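Local coordinates for 6-phospho-beta-d glycosidase (Streptococcus pyogenes, PDB 5FOO), which probably hydrolyses 6-phospho-beta-glucosides as a family 1 glycoside hydrolase, and holds the probe 6-phosphocyclophellitol in its pocket, at residues N29-W34 with S423-Y428; N248-M253 with D355-I360; A255-K260 with D292-N297. The protein carries 1 engineered substitution. All coordinates share one frame; numbering follows the deposited sequence.

Interaction 1 of 3, residues N29-W34 with S423-Y428. With JAZ (6-phosphocyclophellitol), chain G.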
loop_
_atom_site.group_PDB
_atom_site.type_symbol
_atom_site.label_atom_id
_atom_site.label_comp_id
_atom_site.label_asym_id
_atom_site.label_seq_id
_atom_site.Cartn_x
_atom_site.Cartn_y
_atom_site.Cartn_z
ATOM N N ASN A 29 12.619 11.871 3.252
ATOM C CA ASN A 29 12.287 10.525 3.567
ATOM C C ASN A 29 13.369 9.556 3.131
ATOM O O ASN A 29 14.340 9.974 2.551
ATOM C CB ASN A 29 10.856 10.173 3.072
ATOM C CG ASN A 29 10.710 10.091 1.555
ATOM O OD1 ASN A 29 11.497 9.487 0.855
ATOM N ND2 ASN A 29 9.606 10.603 1.073
ATOM N N LEU A 30 13.204 8.266 3.402
ATOM C CA LEU A 30 14.246 7.299 3.036
ATOM C C LEU A 30 14.512 7.335 1.573
ATOM O O LEU A 30 15.692 7.359 1.182
ATOM C CB LEU A 30 13.916 5.884 3.434
ATOM C CG LEU A 30 13.681 5.674 4.910
ATOM C CD1 LEU A 30 13.482 4.214 5.238
ATOM C CD2 LEU A 30 14.801 6.263 5.763
ATOM N N PHE A 31 13.466 7.345 0.744
ATOM C CA PHE A 31 13.707 7.351 -0.723
ATOM C C PHE A 31 14.337 8.654 -1.297
ATOM O O PHE A 31 15.170 8.585 -2.196
ATOM C CB PHE A 31 12.455 6.987 -1.503
ATOM C CG PHE A 31 12.335 5.515 -1.792
ATOM C CD1 PHE A 31 13.050 4.941 -2.839
ATOM C CD2 PHE A 31 11.470 4.705 -1.037
ATOM C CE1 PHE A 31 12.922 3.582 -3.107
ATOM C CE2 PHE A 31 11.340 3.354 -1.288
ATOM C CZ PHE A 31 12.071 2.771 -2.324
ATOM N N ASP A 32 13.962 9.815 -0.749
ATOM C CA ASP A 32 14.553 11.059 -1.127
ATOM C C ASP A 32 16.061 10.974 -0.864
ATOM O O ASP A 32 16.860 11.433 -1.697
ATOM C CB ASP A 32 14.041 12.249 -0.315
ATOM C CG ASP A 32 12.531 12.407 -0.336
ATOM O OD1 ASP A 32 11.921 12.211 -1.403
ATOM O OD2 ASP A 32 11.971 12.780 0.730
ATOM N N TYR A 33 16.427 10.446 0.304
ATOM C CA TYR A 33 17.824 10.330 0.699
ATOM C C TYR A 33 18.627 9.405 -0.213
ATOM O O TYR A 33 19.766 9.745 -0.678
ATOM C CB TYR A 33 17.959 9.809 2.122
ATOM C CG TYR A 33 19.398 9.632 2.525
ATOM C CD1 TYR A 33 20.188 10.752 2.797
ATOM C CD2 TYR A 33 19.955 8.354 2.695
ATOM C CE1 TYR A 33 21.511 10.607 3.192
ATOM C CE2 TYR A 33 21.273 8.189 3.103
ATOM C CZ TYR A 33 22.044 9.332 3.328
ATOM O OH TYR A 33 23.318 9.216 3.725
ATOM N N TRP A 34 18.023 8.244 -0.434
ATOM C CA TRP A 34 18.555 7.252 -1.324
ATOM C C TRP A 34 18.823 7.758 -2.733
ATOM O O TRP A 34 19.882 7.465 -3.316
ATOM C CB TRP A 34 17.651 6.011 -1.386
ATOM C CG TRP A 34 18.401 4.678 -1.654
ATOM C CD1 TRP A 34 19.758 4.460 -1.690
ATOM C CD2 TRP A 34 17.793 3.416 -1.898
ATOM N NE1 TRP A 34 20.011 3.133 -1.953
ATOM C CE2 TRP A 34 18.821 2.481 -2.096
ATOM C CE3 TRP A 34 16.458 2.996 -2.024
ATOM C CZ2 TRP A 34 18.565 1.144 -2.354
ATOM C CZ3 TRP A 34 16.200 1.647 -2.266
ATOM C CH2 TRP A 34 17.237 0.747 -2.418
ATOM N N SER A 423 7.450 5.264 -9.380
ATOM C CA SER A 423 7.478 4.003 -8.615
ATOM C C SER A 423 8.893 3.621 -8.078
ATOM O O SER A 423 9.462 2.600 -8.460
ATOM C CB SER A 423 6.844 2.731 -9.304
ATOM O OG SER A 423 5.820 2.793 -10.341
ATOM N N TRP A 424 9.431 4.418 -7.190
ATOM C CA TRP A 424 10.519 3.989 -6.364
ATOM C C TRP A 424 11.754 3.759 -7.331
ATOM O O TRP A 424 11.972 4.558 -8.287
ATOM C CB TRP A 424 10.075 2.732 -5.567
ATOM C CG TRP A 424 8.703 2.899 -4.918
ATOM C CD1 TRP A 424 7.584 2.171 -5.171
ATOM C CD2 TRP A 424 8.333 3.857 -3.889
ATOM N NE1 TRP A 424 6.557 2.576 -4.350
ATOM C CE2 TRP A 424 6.978 3.615 -3.568
ATOM C CE3 TRP A 424 9.003 4.890 -3.243
ATOM C CZ2 TRP A 424 6.277 4.402 -2.653
ATOM C CZ3 TRP A 424 8.308 5.677 -2.287
ATOM C CH2 TRP A 424 6.955 5.423 -2.012
ATOM N N LEU A 425 12.462 2.640 -7.165
ATOM C CA LEU A 425 13.622 2.341 -8.024
ATOM C C LEU A 425 13.248 2.308 -9.497
ATOM O O LEU A 425 14.028 2.775 -10.313
ATOM C CB LEU A 425 14.320 1.057 -7.591
ATOM C CG LEU A 425 14.938 1.176 -6.217
ATOM C CD1 LEU A 425 15.483 -0.175 -5.821
ATOM C CD2 LEU A 425 16.029 2.239 -6.159
ATOM N N ASN A 426 12.038 1.896 -9.855
ATOM C CA ASN A 426 11.643 1.943 -11.260
ATOM C C ASN A 426 11.145 3.247 -11.799
ATOM O O ASN A 426 10.825 3.354 -13.023
ATOM C CB ASN A 426 10.624 0.852 -11.523
ATOM C CG ASN A 426 11.157 -0.483 -11.138
ATOM O OD1 ASN A 426 10.738 -1.080 -10.178
ATOM N ND2 ASN A 426 12.152 -0.905 -11.835
ATOM N N ALA A 427 11.036 4.248 -10.918
ATOM C CA ALA A 427 10.645 5.587 -11.355
ATOM C C ALA A 427 9.499 5.469 -12.358
ATOM O O ALA A 427 8.526 4.859 -12.017
ATOM C CB ALA A 427 11.853 6.338 -11.919
ATOM N N TYR A 428 9.639 5.969 -13.588
ATOM C CA TYR A 428 8.580 5.987 -14.592
ATOM C C TYR A 428 8.813 4.972 -15.687
ATOM O O TYR A 428 8.273 5.097 -16.767
ATOM C CB TYR A 428 8.479 7.430 -15.201
ATOM C CG TYR A 428 7.847 8.437 -14.233
ATOM C CD1 TYR A 428 6.459 8.608 -14.155
ATOM C CD2 TYR A 428 8.645 9.206 -13.392
ATOM C CE1 TYR A 428 5.887 9.504 -13.232
ATOM C CE2 TYR A 428 8.108 10.112 -12.477
ATOM C CZ TYR A 428 6.741 10.255 -12.386
ATOM O OH TYR A 428 6.282 11.168 -11.465
HETATM C C2 JAZ G . 3.652 0.810 -6.206
HETATM C C3 JAZ G . 2.797 1.220 -4.987
HETATM C C4 JAZ G . 2.532 0.018 -4.088
HETATM C C5 JAZ G . 1.831 -1.117 -4.821
HETATM C C6 JAZ G . 2.576 -1.471 -6.089
HETATM C C7 JAZ G . 2.860 -0.249 -6.964
HETATM C C8 JAZ G . 3.476 -0.628 -8.308
HETATM O O9 JAZ G . 4.735 -1.237 -8.039
HETATM P P10 JAZ G . 5.909 -1.081 -9.100
HETATM O O11 JAZ G . 7.054 -1.786 -8.463
HETATM O O12 JAZ G . 6.060 0.316 -9.536
HETATM O O13 JAZ G . 5.448 -1.779 -10.303
HETATM O O14 JAZ G . 3.776 -2.183 -5.761
HETATM O O15 JAZ G . 3.845 1.920 -7.090
HETATM O O16 JAZ G . 3.541 2.174 -4.272
HETATM O O17 JAZ G . 1.775 0.416 -2.958
#

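Interaction 2 of 3, residues N248-M253 with D355-I360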
loop_
_atom_site.group_PDB
_atom_site.type_symbol
_atom_site.label_atom_id
_atom_site.label_comp_id
_atom_site.label_asym_id
_atom_site.label_seq_id
_atom_site.Cartn_x
_atom_site.Cartn_y
_atom_site.Cartn_z
ATOM N N ASN A 248 3.792 -13.877 5.373
ATOM C CA ASN A 248 3.458 -12.786 4.445
ATOM C C ASN A 248 2.034 -12.227 4.640
ATOM O O ASN A 248 1.784 -11.094 4.275
ATOM C CB ASN A 248 3.671 -13.169 2.964
ATOM C CG ASN A 248 5.128 -13.466 2.656
ATOM O OD1 ASN A 248 5.946 -12.551 2.535
ATOM N ND2 ASN A 248 5.484 -14.757 2.623
ATOM N N ASN A 249 1.133 -13.038 5.179
ATOM C CA ASN A 249 -0.267 -12.654 5.355
ATOM C C ASN A 249 -0.673 -12.594 6.831
ATOM O O ASN A 249 -1.098 -11.521 7.303
ATOM C CB ASN A 249 -1.187 -13.564 4.546
ATOM C CG ASN A 249 -0.909 -13.444 3.052
ATOM O OD1 ASN A 249 -0.295 -12.479 2.612
ATOM N ND2 ASN A 249 -1.362 -14.374 2.294
ATOM N N ASP A 250 -0.524 -13.713 7.541
ATOM C CA ASP A 250 -1.110 -13.847 8.871
ATOM C C ASP A 250 -0.583 -12.912 9.920
ATOM O O ASP A 250 -1.377 -12.438 10.745
ATOM C CB ASP A 250 -1.010 -15.241 9.384
ATOM C CG ASP A 250 -1.780 -16.223 8.578
ATOM O OD1 ASP A 250 -2.323 -15.903 7.489
ATOM O OD2 ASP A 250 -1.785 -17.361 9.012
ATOM N N LEU A 251 0.728 -12.633 9.915
ATOM C CA LEU A 251 1.348 -11.808 10.963
ATOM C C LEU A 251 0.523 -10.495 11.066
ATOM O O LEU A 251 -0.033 -10.177 12.091
ATOM C CB LEU A 251 2.817 -11.508 10.618
ATOM C CG LEU A 251 3.692 -10.883 11.704
ATOM C CD1 LEU A 251 5.172 -10.805 11.276
ATOM C CD2 LEU A 251 3.246 -9.484 12.066
ATOM N N PHE A 252 0.451 -9.744 9.988
ATOM C CA PHE A 252 -0.189 -8.437 10.083
ATOM C C PHE A 252 -1.742 -8.527 10.109
ATOM O O PHE A 252 -2.375 -7.667 10.733
ATOM C CB PHE A 252 0.299 -7.471 9.003
ATOM C CG PHE A 252 1.690 -6.921 9.245
ATOM C CD1 PHE A 252 1.945 -6.041 10.270
ATOM C CD2 PHE A 252 2.763 -7.299 8.418
ATOM C CE1 PHE A 252 3.229 -5.516 10.494
ATOM C CE2 PHE A 252 4.064 -6.823 8.658
ATOM C CZ PHE A 252 4.293 -5.911 9.685
ATOM N N MET A 253 -2.332 -9.500 9.415
ATOM C CA MET A 253 -3.792 -9.675 9.417
ATOM C C MET A 253 -4.334 -10.057 10.782
ATOM O O MET A 253 -5.286 -9.463 11.230
ATOM C CB MET A 253 -4.272 -10.684 8.409
ATOM C CG MET A 253 -4.257 -10.180 6.978
ATOM S SD MET A 253 -5.526 -8.943 6.622
ATOM C CE MET A 253 -6.997 -9.952 6.784
ATOM N N ASP A 355 -14.503 -15.876 5.360
ATOM C CA ASP A 355 -14.523 -17.104 6.146
ATOM C C ASP A 355 -13.541 -17.114 7.248
ATOM O O ASP A 355 -13.699 -17.907 8.163
ATOM C CB ASP A 355 -14.282 -18.339 5.284
ATOM C CG ASP A 355 -15.374 -18.577 4.278
ATOM O OD1 ASP A 355 -16.455 -18.018 4.449
ATOM O OD2 ASP A 355 -15.194 -19.337 3.320
ATOM N N HIS A 356 -12.532 -16.253 7.191
ATOM C CA HIS A 356 -11.486 -16.290 8.201
ATOM C C HIS A 356 -11.295 -14.975 8.925
ATOM O O HIS A 356 -10.624 -14.916 9.984
ATOM C CB HIS A 356 -10.184 -16.801 7.567
ATOM C CG HIS A 356 -10.295 -18.208 7.059
ATOM N ND1 HIS A 356 -10.205 -19.308 7.886
ATOM C CD2 HIS A 356 -10.527 -18.698 5.818
ATOM C CE1 HIS A 356 -10.388 -20.414 7.190
ATOM N NE2 HIS A 356 -10.587 -20.073 5.931
ATOM N N TYR A 357 -11.903 -13.896 8.428
ATOM C CA TYR A 357 -11.676 -12.629 9.119
ATOM C C TYR A 357 -12.961 -11.931 9.440
ATOM O O TYR A 357 -13.002 -10.695 9.366
ATOM C CB TYR A 357 -10.705 -11.774 8.293
ATOM C CG TYR A 357 -9.327 -12.365 8.359
ATOM C CD1 TYR A 357 -8.543 -12.233 9.494
ATOM C CD2 TYR A 357 -8.817 -13.107 7.296
ATOM C CE1 TYR A 357 -7.256 -12.832 9.577
ATOM C CE2 TYR A 357 -7.566 -13.663 7.375
ATOM C CZ TYR A 357 -6.805 -13.531 8.508
ATOM O OH TYR A 357 -5.558 -14.089 8.509
ATOM N N ASP A 358 -13.968 -12.760 9.801
ATOM C CA ASP A 358 -15.267 -12.366 10.347
ATOM C C ASP A 358 -16.034 -11.522 9.351
ATOM O O ASP A 358 -16.833 -10.683 9.719
ATOM C CB ASP A 358 -15.075 -11.563 11.619
ATOM C CG ASP A 358 -14.280 -12.299 12.646
ATOM O OD1 ASP A 358 -14.509 -13.489 12.823
ATOM O OD2 ASP A 358 -13.422 -11.699 13.300
ATOM N N ASN A 359 -15.743 -11.702 8.073
ATOM C CA ASN A 359 -16.253 -10.802 7.057
ATOM C C ASN A 359 -16.266 -9.315 7.412
ATOM O O ASN A 359 -17.191 -8.599 6.979
ATOM C CB ASN A 359 -17.678 -11.245 6.702
ATOM C CG ASN A 359 -18.026 -11.021 5.248
ATOM O OD1 ASN A 359 -17.174 -10.824 4.358
ATOM N ND2 ASN A 359 -19.302 -11.094 4.985
ATOM N N ILE A 360 -15.262 -8.812 8.151
ATOM C CA ILE A 360 -15.224 -7.383 8.353
ATOM C C ILE A 360 -15.156 -6.547 7.028
ATOM O O ILE A 360 -14.792 -7.054 5.951
ATOM C CB ILE A 360 -14.066 -6.919 9.231
ATOM C CG1 ILE A 360 -12.723 -7.252 8.622
ATOM C CG2 ILE A 360 -14.176 -7.471 10.655
ATOM C CD1 ILE A 360 -11.656 -6.387 9.242
#

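Interaction 3 of 3, residues A255-K260 with D292-N297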
loop_
_atom_site.group_PDB
_atom_site.type_symbol
_atom_site.label_atom_id
_atom_site.label_comp_id
_atom_site.label_asym_id
_atom_site.label_seq_id
_atom_site.Cartn_x
_atom_site.Cartn_y
_atom_site.Cartn_z
ATOM N N ALA A 255 -2.855 -9.611 13.692
ATOM C CA ALA A 255 -2.702 -8.462 14.565
ATOM C C ALA A 255 -3.719 -7.327 14.280
ATOM O O ALA A 255 -4.308 -6.789 15.207
ATOM C CB ALA A 255 -1.315 -7.911 14.489
ATOM N N ALA A 256 -3.942 -6.981 13.015
ATOM C CA ALA A 256 -4.903 -5.925 12.655
ATOM C C ALA A 256 -6.362 -6.232 13.079
ATOM O O ALA A 256 -7.013 -5.377 13.646
ATOM C CB ALA A 256 -4.865 -5.649 11.176
ATOM N N VAL A 257 -6.832 -7.443 12.778
ATOM C CA VAL A 257 -8.213 -7.807 12.864
ATOM C C VAL A 257 -8.527 -8.454 14.225
ATOM O O VAL A 257 -9.495 -8.103 14.832
ATOM C CB VAL A 257 -8.559 -8.817 11.773
ATOM C CG1 VAL A 257 -9.988 -9.286 11.907
ATOM C CG2 VAL A 257 -8.311 -8.232 10.359
ATOM N N HIS A 258 -7.712 -9.412 14.679
ATOM C CA HIS A 258 -7.939 -10.133 15.899
ATOM C C HIS A 258 -7.067 -9.674 16.999
ATOM O O HIS A 258 -7.282 -10.119 18.073
ATOM C CB HIS A 258 -7.859 -11.658 15.731
ATOM C CG HIS A 258 -8.878 -12.210 14.769
ATOM N ND1 HIS A 258 -8.533 -12.905 13.629
ATOM C CD2 HIS A 258 -10.231 -12.109 14.743
ATOM C CE1 HIS A 258 -9.621 -13.244 12.961
ATOM N NE2 HIS A 258 -10.664 -12.737 13.598
ATOM N N GLY A 259 -6.140 -8.749 16.795
ATOM C CA GLY A 259 -5.385 -8.195 17.943
ATOM C C GLY A 259 -4.429 -9.216 18.606
ATOM O O GLY A 259 -4.095 -9.061 19.786
ATOM N N LYS A 260 -3.988 -10.231 17.849
ATOM C CA LYS A 260 -3.057 -11.262 18.331
ATOM C C LYS A 260 -2.085 -11.610 17.224
ATOM O O LYS A 260 -2.387 -11.465 16.043
ATOM C CB LYS A 260 -3.781 -12.571 18.723
ATOM C CG LYS A 260 -5.056 -12.435 19.523
ATOM N N ASP A 292 -11.113 -1.018 12.080
ATOM C CA ASP A 292 -12.595 -0.998 11.705
ATOM C C ASP A 292 -12.795 -1.680 10.371
ATOM O O ASP A 292 -13.826 -2.281 10.082
ATOM C CB ASP A 292 -13.048 0.456 11.557
ATOM C CG ASP A 292 -12.919 1.195 12.834
ATOM O OD1 ASP A 292 -13.434 0.598 13.771
ATOM O OD2 ASP A 292 -12.326 2.307 12.967
ATOM N N TYR A 293 -11.773 -1.585 9.532
ATOM C CA TYR A 293 -11.833 -2.080 8.181
ATOM C C TYR A 293 -10.421 -2.190 7.579
ATOM O O TYR A 293 -9.436 -1.773 8.211
ATOM C CB TYR A 293 -12.766 -1.207 7.324
ATOM C CG TYR A 293 -12.482 0.237 7.118
ATOM C CD1 TYR A 293 -11.356 0.862 7.581
ATOM C CD2 TYR A 293 -13.386 1.006 6.366
ATOM C CE1 TYR A 293 -11.118 2.184 7.351
ATOM C CE2 TYR A 293 -13.172 2.346 6.144
ATOM C CZ TYR A 293 -12.009 2.912 6.594
ATOM O OH TYR A 293 -11.778 4.244 6.377
ATOM N N LEU A 294 -10.319 -2.788 6.403
ATOM C CA LEU A 294 -9.009 -2.987 5.761
ATOM C C LEU A 294 -9.020 -2.515 4.353
ATOM O O LEU A 294 -10.048 -2.594 3.641
ATOM C CB LEU A 294 -8.622 -4.444 5.709
ATOM C CG LEU A 294 -8.222 -5.065 7.046
ATOM C CD1 LEU A 294 -8.223 -6.572 6.871
ATOM C CD2 LEU A 294 -6.910 -4.561 7.628
ATOM N N GLY A 295 -7.854 -2.079 3.927
ATOM C CA GLY A 295 -7.562 -2.110 2.510
ATOM C C GLY A 295 -6.711 -3.318 2.232
ATOM O O GLY A 295 -5.795 -3.649 3.024
ATOM N N LEU A 296 -7.029 -3.991 1.142
ATOM C CA LEU A 296 -6.296 -5.145 0.696
ATOM C C LEU A 296 -5.778 -4.878 -0.692
ATOM O O LEU A 296 -6.546 -4.530 -1.563
ATOM C CB LEU A 296 -7.158 -6.397 0.678
ATOM C CG LEU A 296 -7.595 -6.782 2.073
ATOM C CD1 LEU A 296 -8.362 -8.080 1.981
ATOM C CD2 LEU A 296 -6.433 -6.950 3.052
ATOM N N ASN A 297 -4.462 -4.985 -0.862
ATOM C CA ASN A 297 -3.785 -4.731 -2.136
ATOM C C ASN A 297 -3.596 -6.025 -2.887
ATOM O O ASN A 297 -3.225 -7.049 -2.311
ATOM C CB ASN A 297 -2.418 -4.039 -1.976
ATOM C CG ASN A 297 -2.514 -2.615 -1.420
ATOM O OD1 ASN A 297 -3.554 -1.942 -1.462
ATOM N ND2 ASN A 297 -1.422 -2.153 -0.891
#

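Interaction 1 of 3, residues N29-W34 with S423-Y428
W424 forms part of the wall of the ligand pocket, its indole lying between the bound 6-phosphocyclophellitol and F31 of helix 30-37. On the ligand side W424 NE1 donates to JAZ O16 at 3.0 Å, with an N-H...O angle of 156°; the oxygen sits at the edge of the indole, in its plane, so the ring N-H is aimed at the hydroxyl. The benzo part of the same ring meets F31: W424 CE3 lies over one face of the phenyl, offset toward the rim, and approaches F31 CD2 to 3.3 Å. With the planes at 38° and the centroids 4.7 Å apart, the pair is neither a parallel stack nor a T-shape. W424 CG lies anti to the carbonyl carbon (chi1 -47°), beside the backbone N, which helps direct the indole between phenyl and ligand.

A second, purely apolar contact lies beside it. L425 places CD2 over the six-membered ring of W34, a CH-pi contact 4.2 Å from the centroid, while L425 CD1 reaches W34 CH2 at 3.9 Å. The helix bearing F31 and W34 begins with a capping box: D32 N donates to N29 OD1 at 3.0 Å, and N29 N to D32 OD2 at 2.8 Å.

Around this pair, P17 and Q18 of helix 16-19 touch W424, F120 meets its ring, and K25 forms a salt bridge with D32. The contact thus joins helix 30-37 to the loop that follows barrel strand 410-416, with helix 124-130 packed against L30 and Y33.

Interaction 2 of 3, residues N248-M253 with D355-I360
M253 and Y357 form a Met-aromatic contact at its tightest where the terminal methyl meets the phenol ring. M253 CE stands 3.6 Å from the centroid of the Y357 ring and 8° off its normal, so it is centred over one face instead of resting on the rim. The sulfur follows on nearly the same line but farther out: M253 SD is 5.1 Å from that centroid, which leaves the methyl as the touching group. Bends at chi2 and chi3 fold the methionine chain back and carry CE over the ring. Nearer the helix backbone, M253 CB meets the phenol end, 3.6 Å from Y357 OH.

The other side is looser. D250, partly exposed, comes no nearer than 3.8 Å, from its OD1 to Y357 OH, with the carboxylate and ring planes 70° apart; no hydrogen bond crosses between the segments. The residues on either side of Y357 in the chain, H356 and D358, are exposed.

E254 and V257, farther along helix 235-258, also touch Y357. The arrangement is packing of the turn after helix 344-356 against helix 235-258, in the outer helical layer of a TIM barrel.

Interaction 3 of 3, residues A255-K260 with D292-N297
L294, on barrel strand 293-297, meets A256 and V257 of helix 235-258 through its two methyl tips. Its CA-CB bond points toward the helix, but CB and CG come within 4.2 Å of none of its atoms; they serve as the stem. With CG anti to the carbonyl carbon (chi1 -72°), the fork opens at the helix surface. One branch, L294 CD1, lies 3.9 Å from V257 CG2, the closest approach between the segments. The other, L294 CD2, faces the methyl of the preceding residue at 4.2 Å, from A256 CB.

On the helix side, V257 reaches L294 with CG2, the branch anti to the carbonyl carbon, while CG1 turns elsewhere and lies 3.9 Å above the ring plane of H258, over its centre. The valine and leucine side chains cross at about a right angle and meet by single methyls, not along their lengths. Only 86 Å² is buried in all, and no hydrogen bond links the two segments, which marks this as a small apolar contact.

M353 of helix 344-356 and T221 of strand 218-224 also touch L294, and R290 donates to the carbonyl oxygen of V257. Next door in the sequence, Y293 points away from the helix. A strand side chain directed outward into the surrounding helices, with its neighbour directed away from them, is the layering of a TIM barrel, the fold of this family.

In the fold
From the N terminus, the chain first passes 29-34, whose partner 423-428 comes only after strand 410-416, so interaction 1 closes by far the longest loop, 388 residues between its segments. The other two lie wholly within it. Helix 235-258 then supplies 248-253 and 255-260 in succession; strand 293-297 returns to the second, closing interaction 3, before 355-360 returns to the first, closing interaction 2 around it. No loops cross. Interactions 2 and 3, with centres about 7 Å apart, touch directly, as at M253 CE and L294 CD1, and join two outer helices to a barrel strand. Interaction 1 lies on the opposite side of the chain's centre, beside the ligand.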